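Local coordinates for cytochrome P450 (Rhodococcus erythropolis, PDB 3WEC), which hydroxylates the quinoline nitrogen of aurachin alkaloids, the step that gives them antibiotic activity, probably as a heme-dependent monooxygenase, at residues Glu222-Val225 / Arg226-Glu230; His373-Arg376 / Glu377-Gln380. All coordinates share one frame; numbering follows the deposited sequence.

Interaction 1: Glu222-Val225 / Arg226-Glu230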
loop_
_atom_site.group_PDB
_atom_site.type_symbol
_atom_site.label_atom_id
_atom_site.label_comp_id
_atom_site.label_asym_id
_atom_site.label_seq_id
_atom_site.Cartn_x
_atom_site.Cartn_y
_atom_site.Cartn_z
ATOM N N GLU A 222 -1.832 1.172 26.154
ATOM C CA GLU A 222 -3.029 0.835 25.372
ATOM C C GLU A 222 -2.743 0.913 23.862
ATOM O O GLU A 222 -2.123 1.872 23.390
ATOM C CB GLU A 222 -4.179 1.793 25.693
ATOM C CG GLU A 222 -4.709 1.744 27.115
ATOM C CD GLU A 222 -5.480 0.466 27.462
ATOM O OE1 GLU A 222 -5.630 -0.436 26.600
ATOM O OE2 GLU A 222 -5.932 0.375 28.631
ATOM N N GLY A 223 -3.176 -0.095 23.107
ATOM C CA GLY A 223 -2.924 -0.130 21.655
ATOM C C GLY A 223 -2.624 -1.522 21.130
ATOM O O GLY A 223 -2.929 -2.512 21.787
ATOM N N LEU A 224 -1.970 -1.581 19.971
ATOM C CA LEU A 224 -1.987 -2.773 19.125
ATOM C C LEU A 224 -1.067 -3.843 19.625
ATOM O O LEU A 224 -1.476 -4.990 19.704
ATOM C CB LEU A 224 -1.674 -2.450 17.640
ATOM C CG LEU A 224 -1.941 -3.660 16.726
ATOM C CD1 LEU A 224 -3.422 -4.015 16.749
ATOM C CD2 LEU A 224 -1.440 -3.446 15.306
ATOM N N VAL A 225 0.169 -3.462 19.976
ATOM C CA VAL A 225 1.131 -4.398 20.557
ATOM C C VAL A 225 0.505 -5.114 21.715
ATOM O O VAL A 225 0.590 -6.334 21.807
ATOM C CB VAL A 225 2.426 -3.728 21.061
ATOM C CG1 VAL A 225 3.399 -4.800 21.506
ATOM C CG2 VAL A 225 3.049 -2.902 19.967
ATOM N N ARG A 226 -0.128 -4.364 22.607
ATOM C CA ARG A 226 -0.668 -4.994 23.796
ATOM C C ARG A 226 -1.832 -5.907 23.382
ATOM O O ARG A 226 -1.889 -7.040 23.795
ATOM C CB ARG A 226 -1.094 -3.963 24.860
ATOM C CG ARG A 226 -1.353 -4.577 26.236
ATOM C CD ARG A 226 -2.335 -3.746 27.049
ATOM N NE ARG A 226 -1.663 -2.838 27.977
ATOM C CZ ARG A 226 -2.203 -1.713 28.453
ATOM N NH1 ARG A 226 -3.420 -1.351 28.068
ATOM N NH2 ARG A 226 -1.530 -0.937 29.308
ATOM N N ARG A 227 -2.731 -5.425 22.533
ATOM C CA ARG A 227 -3.905 -6.219 22.166
ATOM C C ARG A 227 -3.567 -7.494 21.389
ATOM O O ARG A 227 -4.307 -8.461 21.508
ATOM C CB ARG A 227 -4.919 -5.386 21.402
ATOM C CG ARG A 227 -5.366 -4.184 22.173
ATOM C CD ARG A 227 -6.864 -4.101 22.265
ATOM N NE ARG A 227 -7.311 -2.748 21.948
ATOM C CZ ARG A 227 -7.190 -1.684 22.742
ATOM N NH1 ARG A 227 -7.635 -0.512 22.314
ATOM N NH2 ARG A 227 -6.640 -1.779 23.961
ATOM N N LEU A 228 -2.471 -7.472 20.622
ATOM C CA LEU A 228 -1.943 -8.639 19.906
ATOM C C LEU A 228 -1.519 -9.742 20.880
ATOM O O LEU A 228 -1.694 -10.933 20.606
ATOM C CB LEU A 228 -0.752 -8.251 19.002
ATOM C CG LEU A 228 -1.113 -7.577 17.658
ATOM C CD1 LEU A 228 0.110 -7.119 16.891
ATOM C CD2 LEU A 228 -1.968 -8.456 16.755
ATOM N N SER A 229 -0.948 -9.328 22.014
ATOM C CA SER A 229 -0.739 -10.239 23.174
ATOM C C SER A 229 -2.039 -10.839 23.760
ATOM O O SER A 229 -2.076 -12.036 24.036
ATOM C CB SER A 229 0.032 -9.554 24.312
ATOM O OG SER A 229 0.982 -8.642 23.818
ATOM N N GLU A 230 -3.078 -10.018 23.978
ATOM C CA GLU A 230 -4.308 -10.481 24.682
ATOM C C GLU A 230 -5.278 -11.301 23.848
ATOM O O GLU A 230 -6.156 -11.957 24.400
ATOM C CB GLU A 230 -5.095 -9.311 25.243
ATOM C CG GLU A 230 -4.468 -8.593 26.426
ATOM C CD GLU A 230 -5.017 -7.178 26.580
ATOM O OE1 GLU A 230 -5.704 -6.696 25.641
ATOM O OE2 GLU A 230 -4.762 -6.551 27.633
#
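Leu-224 and Leu-228 meet on the buried side of the short helix 224-230, where Leu-224 CG lies 4.0 Å from Leu-228 CD1 and the two side chains cross at a slant. Leu-228 N donates to Leu-224 O at 2.8 Å, and Leu-228 CG lies close to the same oxygen. Both leucines press on the long helix 240-271, Leu-224 on Ile-250 and Leu-228 on Thr-246 and Cys-247; Leu-224 also touches Phe-119 and Leu-228 touches Ala-118, both of helix 107-121. One residue on, Val-225 O accepts a hydrogen bond from Ser-229 OG at 3.1 Å, next to a weak backbone bond from Ser-229 N; Val-225 itself packs on helix 194-216. This is the short H helix of the P450 fold, with Gly-223 as its N-cap. At phi 142° Gly-223 has a conformation in which a CB would jam against the carbonyl of Glu-222, and Gly-223 O receives Arg-227 N at 3.0 Å, in the carbonyl plane. The solvent side is looser and held by charge. Glu-222, exposed and bent at chi2, turns OE1 to two arginines in a small salt-bridge network. Arg-227 NH2 reaches OE1 of Glu-222 at 3.1 Å in the guanidinium plane, although the N-H is bent at 137°. With CG beside its backbone N (chi1 -57°) the Arg-227 chain passes over Gly-223 O, and bends at chi2 and chi3 then carry NH2 to the carboxylate; its NH1 is tied to Arg-121 O. Arg-226 NH1 forms the other bridge to OE1 of Glu-222, but its modelled position is less certain; one face of its guanidinium lies over Glu-222 N.

Interaction 2: His373-Arg376 / Glu377-Gln380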
loop_
_atom_site.group_PDB
_atom_site.type_symbol
_atom_site.label_atom_id
_atom_site.label_comp_id
_atom_site.label_asym_id
_atom_site.label_seq_id
_atom_site.Cartn_x
_atom_site.Cartn_y
_atom_site.Cartn_z
ATOM N N HIS A 373 -10.174 12.345 6.653
ATOM C CA HIS A 373 -9.861 13.476 7.538
ATOM C C HIS A 373 -8.874 14.396 6.887
ATOM O O HIS A 373 -8.907 15.608 7.122
ATOM C CB HIS A 373 -9.238 13.019 8.850
ATOM C CG HIS A 373 -10.205 12.440 9.816
ATOM N ND1 HIS A 373 -11.116 13.183 10.449
ATOM C CD2 HIS A 373 -10.351 11.143 10.283
ATOM C CE1 HIS A 373 -11.837 12.401 11.272
ATOM N NE2 HIS A 373 -11.360 11.146 11.165
ATOM N N PHE A 374 -7.947 13.824 6.116
ATOM C CA PHE A 374 -6.943 14.664 5.471
ATOM C C PHE A 374 -7.589 15.561 4.425
ATOM O O PHE A 374 -7.288 16.749 4.383
ATOM C CB PHE A 374 -5.835 13.851 4.823
ATOM C CG PHE A 374 -4.796 14.697 4.123
ATOM C CD1 PHE A 374 -3.703 15.176 4.814
ATOM C CD2 PHE A 374 -4.906 14.986 2.768
ATOM C CE1 PHE A 374 -2.736 15.945 4.182
ATOM C CE2 PHE A 374 -3.930 15.731 2.132
ATOM C CZ PHE A 374 -2.865 16.238 2.840
ATOM N N LEU A 375 -8.445 14.975 3.580
ATOM C CA LEU A 375 -9.106 15.700 2.517
ATOM C C LEU A 375 -10.068 16.784 3.111
ATOM O O LEU A 375 -10.077 17.922 2.637
ATOM C CB LEU A 375 -9.840 14.720 1.593
ATOM C CG LEU A 375 -10.195 15.083 0.142
ATOM C CD1 LEU A 375 -11.511 14.441 -0.260
ATOM C CD2 LEU A 375 -10.207 16.568 -0.157
ATOM N N ARG A 376 -10.820 16.412 4.156
ATOM C CA ARG A 376 -11.759 17.291 4.847
ATOM C C ARG A 376 -11.074 18.542 5.415
ATOM O O ARG A 376 -11.606 19.647 5.298
ATOM C CB ARG A 376 -12.516 16.581 5.977
ATOM C CG ARG A 376 -13.427 17.550 6.733
ATOM C CD ARG A 376 -14.333 16.927 7.799
ATOM N NE ARG A 376 -15.226 15.921 7.238
ATOM C CZ ARG A 376 -14.969 14.616 7.229
ATOM N NH1 ARG A 376 -13.854 14.129 7.780
ATOM N NH2 ARG A 376 -15.844 13.792 6.682
ATOM N N GLU A 377 -9.912 18.350 6.043
ATOM C CA GLU A 377 -9.133 19.478 6.559
ATOM C C GLU A 377 -8.595 20.308 5.388
ATOM O O GLU A 377 -8.648 21.538 5.396
ATOM C CB GLU A 377 -7.981 18.972 7.443
ATOM C CG GLU A 377 -8.391 18.374 8.785
ATOM C CD GLU A 377 -9.152 19.363 9.668
ATOM O OE1 GLU A 377 -10.251 18.974 10.132
ATOM O OE2 GLU A 377 -8.667 20.517 9.870
ATOM N N LEU A 378 -8.090 19.596 4.382
ATOM C CA LEU A 378 -7.555 20.163 3.170
ATOM C C LEU A 378 -8.520 21.127 2.473
ATOM O O LEU A 378 -8.157 22.246 2.121
ATOM C CB LEU A 378 -7.257 19.039 2.188
ATOM C CG LEU A 378 -5.943 18.971 1.389
ATOM C CD1 LEU A 378 -6.232 18.619 -0.072
ATOM C CD2 LEU A 378 -5.027 20.183 1.498
ATOM N N SER A 379 -9.729 20.642 2.230
ATOM C CA SER A 379 -10.737 21.366 1.471
ATOM C C SER A 379 -11.351 22.457 2.305
ATOM O O SER A 379 -11.766 23.459 1.761
ATOM C CB SER A 379 -11.837 20.418 1.002
ATOM O OG SER A 379 -12.339 19.664 2.102
ATOM N N GLN A 380 -11.407 22.261 3.619
ATOM C CA GLN A 380 -11.925 23.288 4.538
ATOM C C GLN A 380 -10.912 24.428 4.696
ATOM O O GLN A 380 -11.287 25.572 4.706
ATOM C CB GLN A 380 -12.307 22.684 5.888
ATOM C CG GLN A 380 -13.533 21.766 5.844
ATOM C CD GLN A 380 -13.979 21.261 7.226
ATOM O OE1 GLN A 380 -13.160 20.942 8.100
ATOM N NE2 GLN A 380 -15.289 21.171 7.419
#
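Leu-375 O is gripped twice by Ser-379, by the backbone N at 2.8 Å, nearly end-on to the carbonyl, and by the hydroxyl OG at 2.9 Å. The hydroxyl can fold back because OG lies between the backbone N and the carbonyl carbon (chi1 52°), which aims it at the preceding turn and satisfies this buried polar group within its own helix. The helix is 364-381, the L helix of the P450 fold, which follows the heme-ligating Cys-361. The i to i+4 ladder continues on either side of this bond: Glu-377 N to His-373 O and Leu-378 N to Phe-374 O before it, Gln-380 N to Arg-376 O after it, the first and last with the donor well above the carbonyl plane. Outward from this ladder, the buried flank is largely apolar. Phe-374 CE2 touches Leu-378 CG at 3.9 Å, the ring being swung into this place by a CG anti to its backbone N (chi1 179°), and the two side chains run at a slant to each other. Phe-374 goes on to Ile-262 and Met-265 of helix 240-271, Leu-375 to Met-265 and to Val-290 of helix 286-296, and Ser-379 to Phe-276 of helix 273-281. On the flank facing helix 128-141, His-373 NE2 is hydrogen-bonded to Asp-128, while Glu-377, bent at chi2, brings its CG within 3.3 Å of His-373 O. The more exposed flank carries Arg-376 and Gln-380, which run alongside one another in the same direction, the guanidinium turned 77° from the amide. Here the aliphatic stem of the arginine does the touching, Arg-376 CG lying 3.7 Å from Gln-380 OE1.

In the fold
Followed from the N terminus, the chain leaves helix 194-216, passes a loop and enters helix 224-230 through interaction 1; it then runs the length of helix 240-271, through helices 273-281 and 286-296, then strands, helix 328-333 and the loop carrying Cys-361, before interaction 2 near the end of helix 364-381. Each contact joins residues three to five apart in sequence, so neither closes a long loop, and the two follow in series without nesting or crossing. The nearest atoms of interactions 1 and 2 are about 17 Å apart. What they share is helix 240-271: 222-230 packs on its earlier part, around Ile-243 to Ile-250, and 373-380 on its later part, around Ile-262 to Phe-269.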